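FAD dependent oxidoreductase domain-containing protein (Deinococcus radiodurans R1, PDB 3C4N) probably acts as an FAD-dependent oxidoreductase of the ETF-QO/FixC family, though its substrate is unknown, and binds ADP in the crystal. Local coordinates at residues Leu350-Gln362 / Leu374-Ala386. Residues are numbered along the deposited sequence; the frame is centred on the assembly and turned at random.
Sequences LALPGGRPDAPPQ and LGGPLADTLGLAA
In this protein of the FAD-dependent oxidoreductase family, residues 350-362 pack around the glycine-rich turn between strand 370-374 and helix 379-398, where Gly-375 lies about 4 Å from the bound ADP, between nearest atoms. Leu-374 and Gln-362 form an antiparallel hydrogen-bonded pair: Leu-374 N reaches Gln-362 O at 2.9 Å with an N-H...O angle of 170°, and Gln-362 N reaches Leu-374 O at 3.0 Å. Their side chains lie alongside each other, Gln-362 CG against Leu-374 CB, while Leu-374 CD2 packs on Pro-353 CB. Beyond this pair Pro-361 fills the angle between turn and helix. Its ring crosses the side chain of Leu-382 at about a right angle, CD lying 3.6 Å from Leu-382 CB, while its CB meets Ala-386 CB at 3.8 Å. The Leu-382 torsion that places CG anti to the carbonyl carbon (chi1 -49°) lets CD1 reach Pro-360 CB at 3.6 Å. Pro-361 CA also makes a CA-H...O contact with Gly-375 O (3.2 Å). Replacing Pro-361 by alanine removes CG and CD, which is likely to open a gap against Leu-382. At the other end, Pro-377 CG sits 3.5 Å from Pro-357 O and also touches Leu-352 CD1. Gly-376, whose backbone angles call for glycine, turns its CA-H to Ala-351 O. The chemistry is thus mostly apolar, with two backbone bonds fixing the strand pairing and the rings of Pro-360 and Pro-361 fitting the loop to the helix start.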
loop_
_atom_site.group_PDB
_atom_site.type_symbol
_atom_site.label_atom_id
_atom_site.label_comp_id
_atom_site.label_asym_id
_atom_site.label_seq_id
_atom_site.Cartn_x
_atom_site.Cartn_y
_atom_site.Cartn_z
ATOM N N LEU A 350 22.385 -0.852 9.872
ATOM C CA LEU A 350 22.746 -0.567 8.491
ATOM C C LEU A 350 23.656 -1.654 7.970
ATOM O O LEU A 350 24.527 -2.150 8.691
ATOM C CB LEU A 350 23.459 0.781 8.351
ATOM C CG LEU A 350 22.595 2.055 8.402
ATOM C CD1 LEU A 350 22.185 2.342 9.843
ATOM C CD2 LEU A 350 23.402 3.228 7.848
ATOM N N ALA A 351 23.435 -2.047 6.721
ATOM C CA ALA A 351 24.268 -3.064 6.115
ATOM C C ALA A 351 25.611 -2.442 5.803
ATOM O O ALA A 351 25.716 -1.244 5.534
ATOM C CB ALA A 351 23.632 -3.597 4.833
ATOM N N LEU A 352 26.632 -3.282 5.870
ATOM C CA LEU A 352 27.995 -2.910 5.576
ATOM C C LEU A 352 28.422 -3.875 4.476
ATOM O O LEU A 352 28.660 -5.060 4.727
ATOM C CB LEU A 352 28.865 -3.079 6.818
ATOM C CG LEU A 352 29.290 -1.756 7.446
ATOM C CD1 LEU A 352 28.074 -0.876 7.681
ATOM C CD2 LEU A 352 30.032 -2.014 8.739
ATOM N N PRO A 353 28.477 -3.388 3.229
ATOM C CA PRO A 353 28.878 -4.278 2.142
ATOM C C PRO A 353 30.313 -4.762 2.380
ATOM O O PRO A 353 31.204 -3.969 2.694
ATOM C CB PRO A 353 28.748 -3.390 0.903
ATOM C CG PRO A 353 27.731 -2.334 1.313
ATOM C CD PRO A 353 28.148 -2.042 2.725
ATOM N N GLY A 354 30.522 -6.066 2.238
ATOM C CA GLY A 354 31.842 -6.632 2.450
ATOM C C GLY A 354 32.344 -6.410 3.868
ATOM O O GLY A 354 33.500 -6.690 4.158
ATOM N N GLY A 355 31.484 -5.906 4.746
ATOM C CA GLY A 355 31.888 -5.662 6.116
ATOM C C GLY A 355 32.691 -4.389 6.285
ATOM O O GLY A 355 33.173 -4.101 7.377
ATOM N N ARG A 356 32.833 -3.631 5.200
ATOM C CA ARG A 356 33.587 -2.376 5.196
ATOM C C ARG A 356 32.696 -1.160 5.440
ATOM O O ARG A 356 31.834 -0.834 4.618
ATOM C CB ARG A 356 34.315 -2.211 3.863
ATOM C CG ARG A 356 35.634 -2.953 3.777
ATOM C CD ARG A 356 36.153 -3.014 2.350
ATOM N NE ARG A 356 36.118 -1.726 1.656
ATOM C CZ ARG A 356 36.766 -0.634 2.047
ATOM N NH1 ARG A 356 37.512 -0.654 3.145
ATOM N NH2 ARG A 356 36.675 0.474 1.324
ATOM N N PRO A 357 32.915 -0.457 6.565
ATOM C CA PRO A 357 32.156 0.729 6.969
ATOM C C PRO A 357 32.063 1.829 5.916
ATOM O O PRO A 357 31.136 2.643 5.933
ATOM C CB PRO A 357 32.902 1.208 8.213
ATOM C CG PRO A 357 33.463 -0.049 8.774
ATOM C CD PRO A 357 33.987 -0.732 7.537
ATOM N N ASP A 358 33.033 1.847 5.008
ATOM C CA ASP A 358 33.096 2.853 3.953
ATOM C C ASP A 358 32.815 2.299 2.551
ATOM O O ASP A 358 33.175 2.917 1.545
ATOM C CB ASP A 358 34.477 3.513 3.983
ATOM C CG ASP A 358 35.602 2.524 3.697
ATOM O OD1 ASP A 358 35.467 1.340 4.080
ATOM O OD2 ASP A 358 36.624 2.933 3.099
ATOM N N ALA A 359 32.183 1.134 2.478
ATOM C CA ALA A 359 31.873 0.541 1.181
ATOM C C ALA A 359 30.564 1.135 0.670
ATOM O O ALA A 359 29.639 1.360 1.440
ATOM C CB ALA A 359 31.758 -0.986 1.305
ATOM N N PRO A 360 30.463 1.372 -0.642
ATOM C CA PRO A 360 29.269 1.946 -1.267
ATOM C C PRO A 360 28.129 0.959 -1.524
ATOM O O PRO A 360 28.258 -0.241 -1.271
ATOM C CB PRO A 360 29.828 2.487 -2.572
ATOM C CG PRO A 360 30.758 1.375 -2.967
ATOM C CD PRO A 360 31.496 1.100 -1.665
ATOM N N PRO A 361 26.988 1.471 -2.027
ATOM C CA PRO A 361 25.811 0.663 -2.347
ATOM C C PRO A 361 26.223 -0.282 -3.473
ATOM O O PRO A 361 27.097 0.049 -4.280
ATOM C CB PRO A 361 24.800 1.702 -2.814
ATOM C CG PRO A 361 25.156 2.906 -1.983
ATOM C CD PRO A 361 26.661 2.908 -2.073
ATOM N N GLN A 362 25.599 -1.449 -3.544
ATOM C CA GLN A 362 25.950 -2.419 -4.578
ATOM C C GLN A 362 24.863 -3.474 -4.753
ATOM O O GLN A 362 23.948 -3.596 -3.941
ATOM C CB GLN A 362 27.258 -3.135 -4.205
ATOM C CG GLN A 362 27.170 -3.937 -2.893
ATOM C CD GLN A 362 28.299 -4.942 -2.698
ATOM O OE1 GLN A 362 29.466 -4.575 -2.494
ATOM N NE2 GLN A 362 27.952 -6.228 -2.757
ATOM N N LEU A 374 22.232 -3.910 -1.683
ATOM C CA LEU A 374 22.736 -3.318 -0.458
ATOM C C LEU A 374 22.866 -1.811 -0.629
ATOM O O LEU A 374 23.313 -1.328 -1.677
ATOM C CB LEU A 374 24.097 -3.927 -0.105
ATOM C CG LEU A 374 24.165 -5.055 0.936
ATOM C CD1 LEU A 374 22.945 -5.922 0.865
ATOM C CD2 LEU A 374 25.439 -5.871 0.736
ATOM N N GLY A 375 22.451 -1.090 0.408
ATOM C CA GLY A 375 22.533 0.360 0.441
ATOM C C GLY A 375 23.779 0.707 1.234
ATOM O O GLY A 375 24.859 0.788 0.656
ATOM N N GLY A 376 23.653 0.899 2.547
ATOM C CA GLY A 376 24.826 1.205 3.357
ATOM C C GLY A 376 25.076 2.665 3.715
ATOM O O GLY A 376 24.353 3.552 3.256
ATOM N N PRO A 377 26.123 2.946 4.515
ATOM C CA PRO A 377 26.505 4.295 4.965
ATOM C C PRO A 377 26.646 5.370 3.887
ATOM O O PRO A 377 26.695 6.561 4.200
ATOM C CB PRO A 377 27.819 4.057 5.721
ATOM C CG PRO A 377 27.645 2.679 6.259
ATOM C CD PRO A 377 27.040 1.936 5.075
ATOM N N LEU A 378 26.713 4.972 2.623
ATOM C CA LEU A 378 26.838 5.985 1.571
ATOM C C LEU A 378 25.573 6.074 0.714
ATOM O O LEU A 378 25.533 6.806 -0.279
ATOM C CB LEU A 378 28.056 5.707 0.675
ATOM C CG LEU A 378 29.447 5.798 1.331
ATOM C CD1 LEU A 378 30.491 5.368 0.333
ATOM C CD2 LEU A 378 29.737 7.200 1.820
ATOM N N ALA A 379 24.529 5.365 1.131
ATOM C CA ALA A 379 23.281 5.357 0.380
ATOM C C ALA A 379 22.712 6.741 0.044
ATOM O O ALA A 379 22.026 6.897 -0.966
ATOM C CB ALA A 379 22.235 4.525 1.106
ATOM N N ASP A 380 22.980 7.745 0.867
ATOM C CA ASP A 380 22.453 9.065 0.562
ATOM C C ASP A 380 23.092 9.655 -0.706
ATOM O O ASP A 380 22.455 10.429 -1.424
ATOM C CB ASP A 380 22.627 10.015 1.766
ATOM C CG ASP A 380 21.833 9.550 3.012
ATOM O OD1 ASP A 380 20.641 9.162 2.865
ATOM O OD2 ASP A 380 22.402 9.586 4.133
ATOM N N THR A 381 24.331 9.276 -1.005
ATOM C CA THR A 381 24.993 9.805 -2.199
ATOM C C THR A 381 24.948 8.870 -3.407
ATOM O O THR A 381 25.000 9.328 -4.547
ATOM C CB THR A 381 26.477 10.133 -1.916
ATOM O OG1 THR A 381 26.564 11.083 -0.845
ATOM C CG2 THR A 381 27.150 10.720 -3.162
ATOM N N LEU A 382 24.830 7.572 -3.149
ATOM C CA LEU A 382 24.852 6.569 -4.209
ATOM C C LEU A 382 23.694 5.557 -4.244
ATOM O O LEU A 382 23.685 4.675 -5.102
ATOM C CB LEU A 382 26.165 5.791 -4.088
ATOM C CG LEU A 382 27.459 6.607 -3.948
ATOM C CD1 LEU A 382 28.596 5.719 -3.463
ATOM C CD2 LEU A 382 27.801 7.247 -5.267
ATOM N N GLY A 383 22.732 5.672 -3.329
ATOM C CA GLY A 383 21.625 4.718 -3.263
ATOM C C GLY A 383 20.757 4.486 -4.495
ATOM O O GLY A 383 20.624 3.354 -4.947
ATOM N N LEU A 384 20.145 5.540 -5.026
ATOM C CA LEU A 384 19.291 5.404 -6.202
ATOM C C LEU A 384 20.020 4.728 -7.359
ATOM O O LEU A 384 19.509 3.781 -7.949
ATOM C CB LEU A 384 18.769 6.776 -6.653
ATOM C CG LEU A 384 17.761 7.461 -5.720
ATOM C CD1 LEU A 384 17.455 8.909 -6.177
ATOM C CD2 LEU A 384 16.491 6.631 -5.717
ATOM N N ALA A 385 21.227 5.202 -7.657
ATOM C CA ALA A 385 22.028 4.667 -8.753
ATOM C C ALA A 385 22.139 3.156 -8.719
ATOM O O ALA A 385 21.979 2.493 -9.751
ATOM C CB ALA A 385 23.422 5.291 -8.735
ATOM N N ALA A 386 22.411 2.601 -7.542
ATOM C CA ALA A 386 22.550 1.149 -7.427
ATOM C C ALA A 386 21.218 0.427 -7.638
ATOM O O ALA A 386 21.197 -0.699 -8.138
ATOM C CB ALA A 386 23.164 0.780 -6.072
#